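Putative mandelate racemase (Salmonella typhimurium, PDB 2O56) binds magnesium and probably acts as a hydro-lyase (dehydratase) of the mandelate racemase branch of the enolase superfamily, its substrate being unknown. Local coordinates at residues G42-A47 / F95-S100; R274-W279 / I297-G302. All coordinates share one frame; numbering follows the deposited sequence. Where two conformers were deposited one is given.

Interaction 1: G42-A47 / F95-S100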
# COMPACT_ATOMS: atom_id res chain seq x y z
N GLY A 42 9.92 27.35 -34.10
CA GLY A 42 9.96 26.73 -32.78
C GLY A 42 11.32 26.91 -32.16
O GLY A 42 12.28 27.31 -32.82
N GLU A 43 11.42 26.63 -30.87
CA GLU A 43 12.66 26.78 -30.17
C GLU A 43 13.01 25.48 -29.42
O GLU A 43 12.13 24.82 -28.86
CB GLU A 43 12.57 27.97 -29.22
CG GLU A 43 13.84 28.23 -28.49
CD GLU A 43 13.88 29.57 -27.87
OE1 GLU A 43 13.08 30.43 -28.29
OE2 GLU A 43 14.72 29.78 -26.97
N VAL A 44 14.29 25.10 -29.45
CA VAL A 44 14.78 23.91 -28.74
C VAL A 44 15.36 24.42 -27.43
O VAL A 44 16.36 25.13 -27.44
CB VAL A 44 15.91 23.22 -29.54
CG1 VAL A 44 16.52 22.05 -28.75
CG2 VAL A 44 15.41 22.75 -30.91
N GLY A 45 14.73 24.07 -26.31
CA GLY A 45 15.03 24.72 -25.02
C GLY A 45 16.21 24.13 -24.26
O GLY A 45 16.04 23.56 -23.18
N LEU A 46 17.41 24.29 -24.84
CA LEU A 46 18.65 23.83 -24.23
C LEU A 46 19.70 24.95 -24.28
O LEU A 46 20.90 24.69 -24.44
CB LEU A 46 19.17 22.58 -24.99
CG LEU A 46 18.33 21.29 -24.93
CD1 LEU A 46 18.87 20.23 -25.89
CD2 LEU A 46 18.31 20.73 -23.49
N ALA A 47 19.27 26.20 -24.14
CA ALA A 47 20.15 27.36 -24.40
C ALA A 47 21.28 27.51 -23.38
O ALA A 47 22.31 28.15 -23.65
CB ALA A 47 19.34 28.64 -24.53
N PHE A 95 16.28 14.52 -26.31
CA PHE A 95 15.29 14.00 -27.24
C PHE A 95 14.02 14.87 -27.24
O PHE A 95 13.56 15.33 -28.29
CB PHE A 95 14.93 12.56 -26.91
CG PHE A 95 14.29 11.85 -28.06
CD1 PHE A 95 15.05 11.07 -28.90
CD2 PHE A 95 12.95 12.03 -28.36
CE1 PHE A 95 14.48 10.45 -29.98
CE2 PHE A 95 12.38 11.41 -29.47
CZ PHE A 95 13.15 10.62 -30.26
N SER A 96 13.49 15.10 -26.04
CA SER A 96 12.28 15.88 -25.82
C SER A 96 12.39 17.31 -26.34
O SER A 96 11.47 17.80 -26.97
CB SER A 96 11.96 15.93 -24.35
OG SER A 96 10.77 16.66 -24.13
N ALA A 97 13.51 17.98 -26.05
CA ALA A 97 13.71 19.38 -26.46
C ALA A 97 13.73 19.55 -27.98
O ALA A 97 13.22 20.54 -28.52
CB ALA A 97 14.96 19.98 -25.82
N ALA A 98 14.30 18.58 -28.67
CA ALA A 98 14.22 18.58 -30.14
C ALA A 98 12.83 18.33 -30.70
O ALA A 98 12.43 18.99 -31.65
CB ALA A 98 15.23 17.62 -30.74
N MET A 99 12.09 17.38 -30.11
CA MET A 99 10.68 17.17 -30.41
C MET A 99 9.88 18.44 -30.23
O MET A 99 8.99 18.74 -31.01
CB MET A 99 10.07 16.11 -29.48
CG MET A 99 10.30 14.67 -29.90
SD MET A 99 9.70 13.58 -28.59
CE MET A 99 7.99 13.36 -29.10
N SER A 100 10.19 19.15 -29.14
CA SER A 100 9.45 20.34 -28.74
C SER A 100 9.61 21.46 -29.76
O SER A 100 8.62 22.08 -30.14
CB SER A 100 9.95 20.83 -27.37
OG SER A 100 9.87 19.80 -26.40
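In V44, CG1 lies anti to the backbone N (chi1 175°), and in L46, CG lies anti to the carbonyl carbon (chi1 -66°); both groups thereby reach A97 on helix 93-114. The L46 branch point packs on the methyl group, CG to A97 CB at 3.7 Å, with both delta carbons close by. V44 comes at the same residue nearer its backbone: its CG1 is 3.6 Å from A97 O and 3.9 Å from A97 CB. Between the two leucine and valine contacts, G45 N sits 4.1 Å from A97 CB, where G45 forms the centre of an inverse gamma turn, closed by L46 N bonding to V44 O.

Strand residues 42-44 and the helix run nearly antiparallel, 168° between directions, with their axes 6.8 Å apart at closest approach. This is packing of sheet edge on helix in the N-terminal domain of the enolase superfamily. On the helix, S96 O accepts hydrogen bonds from both S100 N and S100 OG, the hydroxyl at 2.6 Å and above the carbonyl plane. E43 turns its carboxylate instead to the backbone amides of G327 and S330. Contact between the segments themselves is chiefly apolar, resting on close packing around a single small residue.

Interaction 2: R274-W279 / I297-G302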
# COMPACT_ATOMS: atom_id res chain seq x y z
N ARG A 274 12.85 19.97 -15.69
CA ARG A 274 13.57 18.74 -16.00
C ARG A 274 12.75 17.47 -15.87
O ARG A 274 13.30 16.38 -15.69
CB ARG A 274 14.86 18.67 -15.20
CG ARG A 274 15.94 19.60 -15.76
CD ARG A 274 17.15 19.55 -14.90
NE ARG A 274 16.99 20.38 -13.71
CZ ARG A 274 18.00 20.74 -12.93
NH1 ARG A 274 19.22 20.33 -13.21
NH2 ARG A 274 17.78 21.51 -11.87
N ILE A 275 11.44 17.61 -16.03
CA ILE A 275 10.49 16.51 -16.07
C ILE A 275 9.73 16.60 -17.40
O ILE A 275 9.20 17.65 -17.76
CB ILE A 275 9.48 16.66 -14.92
CG1 ILE A 275 10.18 16.72 -13.56
CG2 ILE A 275 8.51 15.53 -14.91
CD1 ILE A 275 9.19 17.02 -12.35
N TYR A 276 9.69 15.50 -18.15
CA TYR A 276 9.29 15.55 -19.55
C TYR A 276 8.09 14.67 -19.84
O TYR A 276 8.05 13.51 -19.42
CB TYR A 276 10.46 15.16 -20.47
CG TYR A 276 11.78 15.71 -20.03
CD1 TYR A 276 11.98 17.10 -19.92
CD2 TYR A 276 12.82 14.87 -19.68
CE1 TYR A 276 13.18 17.63 -19.49
CE2 TYR A 276 14.04 15.40 -19.24
CZ TYR A 276 14.20 16.79 -19.15
OH TYR A 276 15.40 17.32 -18.75
N TRP A 277 7.14 15.23 -20.59
CA TRP A 277 5.95 14.53 -21.12
C TRP A 277 4.95 14.17 -20.02
O TRP A 277 5.24 14.31 -18.83
CB TRP A 277 6.30 13.32 -21.99
CG TRP A 277 7.36 13.53 -23.04
CD1 TRP A 277 7.79 14.72 -23.56
CD2 TRP A 277 8.11 12.51 -23.71
NE1 TRP A 277 8.78 14.49 -24.49
CE2 TRP A 277 8.98 13.14 -24.61
CE3 TRP A 277 8.13 11.11 -23.62
CZ2 TRP A 277 9.88 12.44 -25.41
CZ3 TRP A 277 9.02 10.40 -24.43
CH2 TRP A 277 9.87 11.07 -25.32
N ARG A 278 3.75 13.77 -20.42
CA ARG A 278 2.77 13.26 -19.46
C ARG A 278 3.40 12.15 -18.59
O ARG A 278 3.18 12.10 -17.38
CB ARG A 278 1.59 12.64 -20.23
CG ARG A 278 0.56 13.62 -20.80
CD ARG A 278 -0.26 12.91 -21.88
NE ARG A 278 0.51 12.72 -23.12
CZ ARG A 278 0.08 12.04 -24.18
NH1 ARG A 278 -1.12 11.48 -24.17
NH2 ARG A 278 0.84 11.93 -25.27
N TRP A 279 4.15 11.24 -19.21
CA TRP A 279 4.79 10.13 -18.51
C TRP A 279 5.73 10.61 -17.37
O TRP A 279 5.78 10.00 -16.29
CB TRP A 279 5.53 9.24 -19.50
CG TRP A 279 4.62 8.52 -20.46
CD1 TRP A 279 4.14 7.23 -20.33
CD2 TRP A 279 4.13 9.01 -21.72
NE1 TRP A 279 3.37 6.90 -21.44
CE2 TRP A 279 3.34 7.97 -22.30
CE3 TRP A 279 4.27 10.22 -22.42
CZ2 TRP A 279 2.68 8.11 -23.53
CZ3 TRP A 279 3.61 10.36 -23.64
CH2 TRP A 279 2.84 9.30 -24.19
N ILE A 297 7.88 24.65 -22.41
CA ILE A 297 7.28 24.19 -23.66
C ILE A 297 8.36 23.78 -24.67
O ILE A 297 8.14 22.91 -25.48
CB ILE A 297 6.26 25.22 -24.25
CG1 ILE A 297 5.03 25.33 -23.35
CG2 ILE A 297 5.79 24.86 -25.69
CD1 ILE A 297 4.29 26.67 -23.46
N CYS A 298 9.54 24.39 -24.57
CA CYS A 298 10.64 24.19 -25.52
C CYS A 298 11.54 23.02 -25.14
O CYS A 298 12.37 22.59 -25.95
CB CYS A 298 11.49 25.45 -25.66
SG CYS A 298 10.59 26.93 -26.20
N THR A 299 11.36 22.50 -23.92
CA THR A 299 12.13 21.31 -23.45
C THR A 299 11.24 20.09 -23.21
O THR A 299 11.65 18.97 -23.48
CB THR A 299 12.94 21.59 -22.13
OG1 THR A 299 13.59 22.87 -22.21
CG2 THR A 299 14.00 20.51 -21.88
N CYS A 300 10.03 20.29 -22.69
CA CYS A 300 9.31 19.19 -22.06
C CYS A 300 8.20 18.60 -22.92
O CYS A 300 7.36 17.82 -22.42
CB CYS A 300 8.80 19.60 -20.69
SG CYS A 300 10.15 20.25 -19.65
N GLY A 301 8.18 18.94 -24.20
CA GLY A 301 7.42 18.16 -25.18
C GLY A 301 6.73 18.96 -26.26
O GLY A 301 6.18 18.39 -27.20
N GLY A 302 6.78 20.29 -26.15
CA GLY A 302 6.16 21.17 -27.15
C GLY A 302 4.74 21.51 -26.76
O GLY A 302 4.28 21.16 -25.67
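The Y276 ring meets C300 edge-on: Y276 CD1 is 3.7 Å from C300 SG, and the sulfur lies 81° off the ring normal, a Cys sulfur-aromatic contact. The setting is the C-terminal barrel domain of the enolase superfamily, where the loops following strands 269-271 and 292-293 meet just beyond the parallel sheet. T299 crosses the tyrosine obliquely, its CG2, set anti to the backbone N, 3.8 Å from Y276 CE1. R274 O lies above one face of the Y276 ring, offset toward the rim.

The backbones are joined by W277 N donating to C300 O at 3.2 Å, with an N-H...O angle of 148° and the donor tilted 28° from the carbonyl plane. C300 O also lies in the plane of the W277 indole, at its edge, 3.3 Å from W277 CD1, so one carbonyl meets both the backbone and the ring of this residue. W78 packs edge-to-face with that indole, and L253 of a second subunit also covers it. At the backbone angles of G301 a CB would be jammed against C300 O, and it would also come tight against W277 CD1; the bare G301 CA approaches the indole edge, 3.8 Å from W277 CD1.

How the interactions relate
Interactions 1 and 2 have centres 9 Å apart and touch directly, joining the N-terminal domain to the barrel. Segment 297-302 lies against both segments of interaction 1: T299 is held through its carbonyl (S96 OG to T299 O 2.6 Å) and its hydroxyl (T299 OG1 to G45 O 2.7 Å), both probable hydrogen bonds. Weak bonds link G301 N to S100 OG and W277 NE1 to S96 OG. The bound magnesium, held by E221, E247 and E273, is about 11 Å from the T299 side chain and about 13 Å from G45. The domain interface thus forms where the contacts meet, one shell back from the metal; the C300 side chain is about 6 Å from that of E273.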